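Cellulase CEL9M (Clostridium cellulolyticum, PDB 1IA6) probably hydrolyses internal beta-1,4-glucosidic linkages in cellulose, lichenin and cereal beta-D-glucans, as a clostridial family 9 glycoside hydrolase with an alpha-barrel catalytic module. Local coordinates at residues S84-T88 with G89-K93; S302-G305 with V306-A310; T102-F105 with L106-P110. All coordinates share one frame; numbering follows the deposited sequence.

Contact 1 of 3, residues S84-T88 with G89-K93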
loop_
_atom_site.group_PDB
_atom_site.type_symbol
_atom_site.label_atom_id
_atom_site.label_comp_id
_atom_site.label_asym_id
_atom_site.label_seq_id
_atom_site.Cartn_x
_atom_site.Cartn_y
_atom_site.Cartn_z
ATOM N N SER A 84 15.320 -10.894 -2.323
ATOM C CA SER A 84 15.794 -9.554 -1.995
ATOM C C SER A 84 15.685 -9.265 -0.507
ATOM O O SER A 84 16.557 -8.615 0.065
ATOM C CB SER A 84 15.007 -8.500 -2.777
ATOM O OG SER A 84 15.185 -8.675 -4.168
ATOM N N PHE A 85 14.608 -9.736 0.118
ATOM C CA PHE A 85 14.420 -9.522 1.546
ATOM C C PHE A 85 15.364 -10.418 2.358
ATOM O O PHE A 85 15.963 -9.970 3.337
ATOM C CB PHE A 85 12.967 -9.798 1.952
ATOM C CG PHE A 85 11.967 -8.851 1.340
ATOM C CD1 PHE A 85 11.504 -9.044 0.042
ATOM C CD2 PHE A 85 11.488 -7.765 2.069
ATOM C CE1 PHE A 85 10.574 -8.169 -0.526
ATOM C CE2 PHE A 85 10.559 -6.884 1.512
ATOM C CZ PHE A 85 10.102 -7.087 0.215
ATOM N N ASP A 86 15.499 -11.677 1.952
ATOM C CA ASP A 86 16.381 -12.600 2.666
ATOM C C ASP A 86 17.831 -12.122 2.640
ATOM O O ASP A 86 18.487 -12.048 3.676
ATOM C CB ASP A 86 16.329 -14.006 2.057
ATOM C CG ASP A 86 15.013 -14.714 2.310
ATOM O OD1 ASP A 86 14.318 -14.372 3.289
ATOM O OD2 ASP A 86 14.682 -15.630 1.530
ATOM N N ALA A 87 18.317 -11.796 1.447
ATOM C CA ALA A 87 19.696 -11.349 1.263
ATOM C C ALA A 87 20.062 -10.093 2.043
ATOM O O ALA A 87 21.203 -9.949 2.489
ATOM C CB ALA A 87 19.974 -11.137 -0.223
ATOM N N THR A 88 19.105 -9.184 2.209
ATOM C CA THR A 88 19.359 -7.943 2.933
ATOM C C THR A 88 18.967 -8.017 4.404
ATOM O O THR A 88 19.064 -7.026 5.124
ATOM C CB THR A 88 18.612 -6.754 2.288
ATOM O OG1 THR A 88 17.210 -7.044 2.222
ATOM C CG2 THR A 88 19.137 -6.494 0.887
ATOM N N GLY A 89 18.521 -9.190 4.844
ATOM C CA GLY A 89 18.133 -9.361 6.233
ATOM C C GLY A 89 16.891 -8.583 6.642
ATOM O O GLY A 89 16.769 -8.162 7.796
ATOM N N ASN A 90 15.964 -8.397 5.708
ATOM C CA ASN A 90 14.737 -7.663 6.002
ATOM C C ASN A 90 13.481 -8.522 6.078
ATOM O O ASN A 90 12.400 -8.019 6.388
ATOM C CB ASN A 90 14.528 -6.561 4.962
ATOM C CG ASN A 90 15.458 -5.388 5.173
ATOM O OD1 ASN A 90 15.450 -4.765 6.236
ATOM N ND2 ASN A 90 16.268 -5.079 4.165
ATOM N N THR A 91 13.613 -9.814 5.814
ATOM C CA THR A 91 12.455 -10.699 5.839
ATOM C C THR A 91 11.719 -10.746 7.174
ATOM O O THR A 91 10.490 -10.700 7.209
ATOM C CB THR A 91 12.851 -12.125 5.448
ATOM O OG1 THR A 91 13.462 -12.102 4.153
ATOM C CG2 THR A 91 11.624 -13.025 5.400
ATOM N N THR A 92 12.465 -10.843 8.268
ATOM C CA THR A 92 11.857 -10.909 9.591
ATOM C C THR A 92 11.012 -9.682 9.911
ATOM O O THR A 92 9.876 -9.810 10.368
ATOM C CB THR A 92 12.928 -11.070 10.682
ATOM O OG1 THR A 92 13.650 -12.286 10.460
ATOM C CG2 THR A 92 12.281 -11.109 12.061
ATOM N N LYS A 93 11.566 -8.499 9.676
ATOM C CA LYS A 93 10.851 -7.258 9.949
ATOM C C LYS A 93 9.638 -7.146 9.028
ATOM O O LYS A 93 8.554 -6.764 9.460
ATOM C CB LYS A 93 11.782 -6.057 9.742
ATOM C CG LYS A 93 11.176 -4.708 10.125
ATOM C CD LYS A 93 10.860 -4.637 11.613
ATOM C CE LYS A 93 10.314 -3.267 11.989
ATOM N NZ LYS A 93 10.018 -3.140 13.444
HETATM O O HOH W 1 18.882 -3.749 4.407
#

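Contact 2 of 3, residues S302-G305 with V306-A310. With SO4 (sulfate ion), chain E.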
loop_
_atom_site.group_PDB
_atom_site.type_symbol
_atom_site.label_atom_id
_atom_site.label_comp_id
_atom_site.label_asym_id
_atom_site.label_seq_id
_atom_site.Cartn_x
_atom_site.Cartn_y
_atom_site.Cartn_z
ATOM N N SER A 302 0.049 12.500 -12.256
ATOM C CA SER A 302 -0.881 13.492 -11.736
ATOM C C SER A 302 -0.172 14.279 -10.635
ATOM O O SER A 302 0.977 13.984 -10.303
ATOM C CB SER A 302 -2.143 12.809 -11.199
ATOM O OG SER A 302 -3.182 13.752 -10.987
ATOM N N ASN A 303 -0.856 15.262 -10.058
ATOM C CA ASN A 303 -0.244 16.121 -9.048
ATOM C C ASN A 303 -0.185 15.620 -7.609
ATOM O O ASN A 303 0.723 15.997 -6.871
ATOM C CB ASN A 303 -0.921 17.497 -9.055
ATOM C CG ASN A 303 -2.376 17.430 -8.646
ATOM O OD1 ASN A 303 -3.200 16.835 -9.340
ATOM N ND2 ASN A 303 -2.701 18.036 -7.507
ATOM N N TRP A 304 -1.137 14.788 -7.200
ATOM C CA TRP A 304 -1.151 14.305 -5.825
ATOM C C TRP A 304 -0.506 12.933 -5.678
ATOM O O TRP A 304 -0.911 11.978 -6.336
ATOM C CB TRP A 304 -2.588 14.272 -5.300
ATOM C CG TRP A 304 -2.664 14.398 -3.812
ATOM C CD1 TRP A 304 -2.540 13.397 -2.892
ATOM C CD2 TRP A 304 -2.809 15.613 -3.065
ATOM N NE1 TRP A 304 -2.595 13.913 -1.619
ATOM C CE2 TRP A 304 -2.759 15.271 -1.696
ATOM C CE3 TRP A 304 -2.974 16.959 -3.420
ATOM C CZ2 TRP A 304 -2.868 16.227 -0.679
ATOM C CZ3 TRP A 304 -3.082 17.909 -2.411
ATOM C CH2 TRP A 304 -3.027 17.537 -1.056
ATOM N N GLY A 305 0.493 12.847 -4.800
ATOM C CA GLY A 305 1.194 11.592 -4.593
ATOM C C GLY A 305 1.853 11.162 -5.888
ATOM O O GLY A 305 1.751 10.006 -6.296
ATOM N N VAL A 306 2.545 12.094 -6.539
ATOM C CA VAL A 306 3.180 11.793 -7.814
ATOM C C VAL A 306 4.232 10.686 -7.757
ATOM O O VAL A 306 4.289 9.846 -8.656
ATOM C CB VAL A 306 3.787 13.071 -8.456
ATOM C CG1 VAL A 306 4.921 13.602 -7.613
ATOM C CG2 VAL A 306 4.259 12.762 -9.867
ATOM N N LEU A 307 5.054 10.665 -6.710
ATOM C CA LEU A 307 6.086 9.629 -6.593
ATOM C C LEU A 307 5.458 8.268 -6.307
ATOM O O LEU A 307 5.986 7.230 -6.706
ATOM C CB LEU A 307 7.088 9.989 -5.493
ATOM C CG LEU A 307 7.864 11.286 -5.760
ATOM C CD1 LEU A 307 8.826 11.551 -4.614
ATOM C CD2 LEU A 307 8.623 11.172 -7.079
ATOM N N ARG A 308 4.329 8.284 -5.608
ATOM C CA ARG A 308 3.604 7.062 -5.292
ATOM C C ARG A 308 3.230 6.361 -6.603
ATOM O O ARG A 308 3.371 5.144 -6.728
ATOM C CB ARG A 308 2.359 7.418 -4.456
ATOM C CG ARG A 308 1.227 6.394 -4.426
ATOM C CD ARG A 308 0.244 6.646 -5.556
ATOM N NE ARG A 308 -0.318 8.000 -5.530
ATOM C CZ ARG A 308 -1.325 8.399 -4.755
ATOM N NH1 ARG A 308 -1.913 7.560 -3.910
ATOM N NH2 ARG A 308 -1.768 9.647 -4.845
ATOM N N TYR A 309 2.777 7.132 -7.590
ATOM C CA TYR A 309 2.402 6.558 -8.878
ATOM C C TYR A 309 3.601 6.031 -9.658
ATOM O O TYR A 309 3.536 4.950 -10.242
ATOM C CB TYR A 309 1.656 7.590 -9.732
ATOM C CG TYR A 309 0.288 7.949 -9.199
ATOM C CD1 TYR A 309 -0.648 6.956 -8.913
ATOM C CD2 TYR A 309 -0.077 9.280 -8.988
ATOM C CE1 TYR A 309 -1.914 7.275 -8.431
ATOM C CE2 TYR A 309 -1.346 9.610 -8.506
ATOM C CZ TYR A 309 -2.256 8.599 -8.229
ATOM O OH TYR A 309 -3.512 8.902 -7.751
ATOM N N ALA A 310 4.694 6.794 -9.677
ATOM C CA ALA A 310 5.889 6.373 -10.405
ATOM C C ALA A 310 6.461 5.072 -9.840
ATOM O O ALA A 310 6.876 4.182 -10.595
ATOM C CB ALA A 310 6.947 7.479 -10.366
HETATM S S SO4 E . -4.943 10.018 -2.783
HETATM O O1 SO4 E . -4.961 10.807 -1.532
HETATM O O2 SO4 E . -4.368 8.688 -2.510
HETATM O O3 SO4 E . -4.125 10.727 -3.790
HETATM O O4 SO4 E . -6.327 9.877 -3.290
HETATM O O HOH W 2 2.669 14.971 -5.065
#

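Contact 3 of 3, residues T102-F105 with L106-P110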
loop_
_atom_site.group_PDB
_atom_site.type_symbol
_atom_site.label_atom_id
_atom_site.label_comp_id
_atom_site.label_asym_id
_atom_site.label_seq_id
_atom_site.Cartn_x
_atom_site.Cartn_y
_atom_site.Cartn_z
ATOM N N THR A 102 -2.563 -8.409 9.104
ATOM C CA THR A 102 -3.473 -9.546 9.123
ATOM C C THR A 102 -4.138 -9.829 10.463
ATOM O O THR A 102 -5.292 -10.249 10.491
ATOM C CB THR A 102 -2.789 -10.824 8.567
ATOM O OG1 THR A 102 -1.651 -11.162 9.361
ATOM C CG2 THR A 102 -2.341 -10.586 7.131
ATOM N N ASP A 103 -3.440 -9.589 11.571
ATOM C CA ASP A 103 -4.049 -9.812 12.884
ATOM C C ASP A 103 -5.281 -8.917 13.002
ATOM O O ASP A 103 -6.306 -9.309 13.565
ATOM C CB ASP A 103 -3.079 -9.454 14.015
ATOM C CG ASP A 103 -2.068 -10.550 14.297
ATOM O OD1 ASP A 103 -2.231 -11.672 13.777
ATOM O OD2 ASP A 103 -1.114 -10.283 15.057
ATOM N N TYR A 104 -5.160 -7.705 12.471
ATOM C CA TYR A 104 -6.243 -6.730 12.499
ATOM C C TYR A 104 -7.401 -7.173 11.604
ATOM O O TYR A 104 -8.563 -7.087 11.997
ATOM C CB TYR A 104 -5.693 -5.362 12.069
ATOM C CG TYR A 104 -6.720 -4.274 11.842
ATOM C CD1 TYR A 104 -7.574 -3.855 12.866
ATOM C CD2 TYR A 104 -6.814 -3.637 10.604
ATOM C CE1 TYR A 104 -8.495 -2.825 12.658
ATOM C CE2 TYR A 104 -7.730 -2.608 10.387
ATOM C CZ TYR A 104 -8.566 -2.208 11.417
ATOM O OH TYR A 104 -9.470 -1.189 11.200
ATOM N N PHE A 105 -7.094 -7.659 10.406
ATOM C CA PHE A 105 -8.146 -8.112 9.502
ATOM C C PHE A 105 -8.943 -9.268 10.109
ATOM O O PHE A 105 -10.170 -9.319 9.984
ATOM C CB PHE A 105 -7.562 -8.558 8.158
ATOM C CG PHE A 105 -6.826 -7.476 7.422
ATOM C CD1 PHE A 105 -7.221 -6.142 7.529
ATOM C CD2 PHE A 105 -5.745 -7.788 6.612
ATOM C CE1 PHE A 105 -6.542 -5.136 6.835
ATOM C CE2 PHE A 105 -5.059 -6.792 5.915
ATOM C CZ PHE A 105 -5.458 -5.465 6.028
ATOM N N LEU A 106 -8.245 -10.194 10.759
ATOM C CA LEU A 106 -8.906 -11.342 11.372
ATOM C C LEU A 106 -9.828 -10.915 12.513
ATOM O O LEU A 106 -10.941 -11.422 12.633
ATOM C CB LEU A 106 -7.867 -12.351 11.875
ATOM C CG LEU A 106 -7.092 -13.107 10.787
ATOM C CD1 LEU A 106 -6.030 -13.996 11.427
ATOM C CD2 LEU A 106 -8.058 -13.940 9.958
ATOM N N LYS A 107 -9.370 -9.980 13.340
ATOM C CA LYS A 107 -10.180 -9.489 14.453
ATOM C C LYS A 107 -11.410 -8.735 13.942
ATOM O O LYS A 107 -12.463 -8.729 14.585
ATOM C CB LYS A 107 -9.338 -8.571 15.347
ATOM C CG LYS A 107 -8.219 -9.309 16.071
ATOM C CD LYS A 107 -7.212 -8.361 16.705
ATOM C CE LYS A 107 -7.830 -7.520 17.806
ATOM N NZ LYS A 107 -6.798 -6.661 18.454
ATOM N N SER A 108 -11.274 -8.112 12.777
ATOM C CA SER A 108 -12.364 -7.348 12.178
ATOM C C SER A 108 -13.401 -8.225 11.474
ATOM O O SER A 108 -14.375 -7.712 10.932
ATOM C CB SER A 108 -11.802 -6.330 11.176
ATOM O OG SER A 108 -10.888 -5.440 11.799
ATOM N N HIS A 109 -13.187 -9.538 11.484
ATOM C CA HIS A 109 -14.091 -10.499 10.845
ATOM C C HIS A 109 -14.604 -11.447 11.939
ATOM O O HIS A 109 -14.191 -12.607 12.012
ATOM C CB HIS A 109 -13.313 -11.276 9.772
ATOM C CG HIS A 109 -14.153 -12.193 8.934
ATOM N ND1 HIS A 109 -15.305 -11.783 8.300
ATOM C CD2 HIS A 109 -13.974 -13.491 8.583
ATOM C CE1 HIS A 109 -15.802 -12.784 7.595
ATOM N NE2 HIS A 109 -15.012 -13.831 7.749
ATOM N N PRO A 110 -15.506 -10.953 12.809
ATOM C CA PRO A 110 -16.093 -11.712 13.923
ATOM C C PRO A 110 -16.865 -12.978 13.548
ATOM O O PRO A 110 -16.866 -13.951 14.301
ATOM C CB PRO A 110 -16.971 -10.673 14.620
ATOM C CG PRO A 110 -17.389 -9.787 13.500
ATOM C CD PRO A 110 -16.098 -9.605 12.739
#

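Contact 1 of 3, residues S84-T88 with G89-K93
Asp86 and Thr91 join the end of one helix to the first residue of the next through a short hydrogen bond, in which Thr91 OG1 donates to Asp86 OD1 over 2.6 Å. The hydroxyl meets that oxygen on its anti side and well out of the carboxylate plane (33°). Thr91 turns it there by setting OG1 opposite its own carbonyl carbon (chi1 -57°), a rotation that also brings OG1 within 3.2 Å of Phe85 CB. The two side chains thus close one flank of the turn.

On another flank, Asn90 ND2 gives a proton to Thr88 OG1 at 2.9 Å, the oxygen standing somewhat off the amide plane. Thr88 OG1 is itself a donor, to Ser84 O at 2.7 Å in the plane of that carbonyl. The threonine hydroxyl therefore relays between the asparagine amide and the last helical turn, and this double engagement fixes its rotation. A water accepts a further bond from Asn90 ND2.

Behind both pairs stands the backbone of a Schellman motif. Asn90 N reaches back to Phe85 O at 2.8 Å, while Gly89 N bonds to Asp86 O at 3.1 Å. Gly89 takes a positive phi (67°), by which the chain leaves the helix and swings round.

The turn links helix 82-87 to helix 91-107 on the outer part of the module. Thr88 and Asn90 rest on helix 6-15, Ser84 and Phe85 on helix 413-429, and the Phe85 ring also reaches helix 64-80, so that this short connection is wedged among three other helices.

Contact 2 of 3, residues S302-G305 with V306-A310
The Arg308 guanidinium turns its edge to Trp304 O and to a bound sulfate, and Tyr309 lies against one of its faces. Tyr309 OH stands 3.4 Å above the guanidinium plane, displaced toward the rim, while Arg308 NE sits over the centre of the Tyr309 ring. The Trp304 indole offers its own edge to the arginine, with CD1 nearest NH2, and the same CD1 approaches sulfate O3 at 3.2 Å.

Arg308 NH2 serves two acceptors. It bonds to Trp304 O at 2.9 Å, with the oxygen almost exactly in the guanidinium plane (3° out) although the nitrogen stands above the carbonyl plane, and to sulfate O3 at 2.8 Å. NH1 holds sulfate O2 at 3.0 Å in a nearly straight bond and also forms a salt bridge with Asp414. The third nitrogen, NE, donates to Gly305 O at 3.0 Å. An arginine chain bent at both chi2 and chi3 curls back past the helix start to the carbonyls of Trp304 and Gly305, and these bonds, made by all three nitrogens, fix the rotation of the guanidinium.

These contacts surround a helix N-terminus. Gly305 is the N-cap of helix 306-323 and has a positive phi, and its carbonyl oxygen also receives a weak bond from Tyr309 N, in addition to the one from NE.

Around the site, Trp304 NE1 is hydrogen-bonded to Glu410, a residue predicted to belong to the active site. The sulfate, probably from the crystallisation liquor, takes another bond from Trp256 NE1. Tyr309 meets the ring of Trp252 at a steep angle, its plane turned about 70° from the tryptophan's.

Contact 3 of 3, residues T102-F105 with L106-P110
At the C-terminal end of helix 91-107, the last full turn is closed by Ser108, which grips Tyr104 O twice. Its backbone N donates at 3.0 Å and its hydroxyl OG at 2.9 Å, the two donors reaching the oxygen from opposite faces of the carbonyl plane. The hydroxyl stands 37° out of that plane, above it rather than on a lone pair. With chi1 at -58°, OG lies beside the serine's own backbone N and points back along the helix.

Ser108 OG also lies over one face of the Tyr104 ring, 3.6 Å above its plane and offset toward the rim on the CE1 side. Tyr104 makes this possible by extending its ring away from the backbone N (chi1 171°), so that it leans along the helix toward the serine. One hydroxyl thus donates to the carbonyl and covers part of an aromatic face.

Regular helical bonds precede this end: Leu106 N to Thr102 O at 3.0 Å and Lys107 N to Asp103 O at 3.1 Å. Aliphatic carbons drape over the same carbonyls, Leu106 CG at 3.4 Å from Thr102 O and Lys107 CG at 3.2 Å from Asp103 O. The helix then tightens, Ser108 N adding a weak bond to Phe105 O and His109 N turning back to Leu106 O.

Polar ends reach outward: Lys107 NZ to Asp49 and Thr51, Asp103 to Lys99, and His109 to Thr114 and Glu186. Phe105 packs against helices 64-80 and 152-169 and Leu106 against helix 174-193, while the backbone of Ser108 bonds to Tyr116 of strand 115-119. Such a serine, returning its hydroxyl to the carbonyl four residues earlier, is a familiar feature of helices, used here where helix 91-107, probably one of the family 9 alpha barrel, ends beside a small sheet.

Overall arrangement
Along the chain contact 1 comes first, contact 3 next and contact 2 far later, and all three lie in the family 9 glycoside hydrolase region. Contacts 1 and 3 share helix 91-107, at its start and its end, with centres about 26 Å apart. Contact 2 opens helix 306-323, its centre about 27 Å from that of contact 1 and about 30 Å from that of contact 3, on the opposite side of the chain's centre from the latter. None touches another. Two helix ends and two helix starts are thus finished locally in the alpha barrel; only contact 2 lies beside the predicted active site, whereas the side chain of Tyr104 in contact 3 lies about 10 Å from the bound zinc.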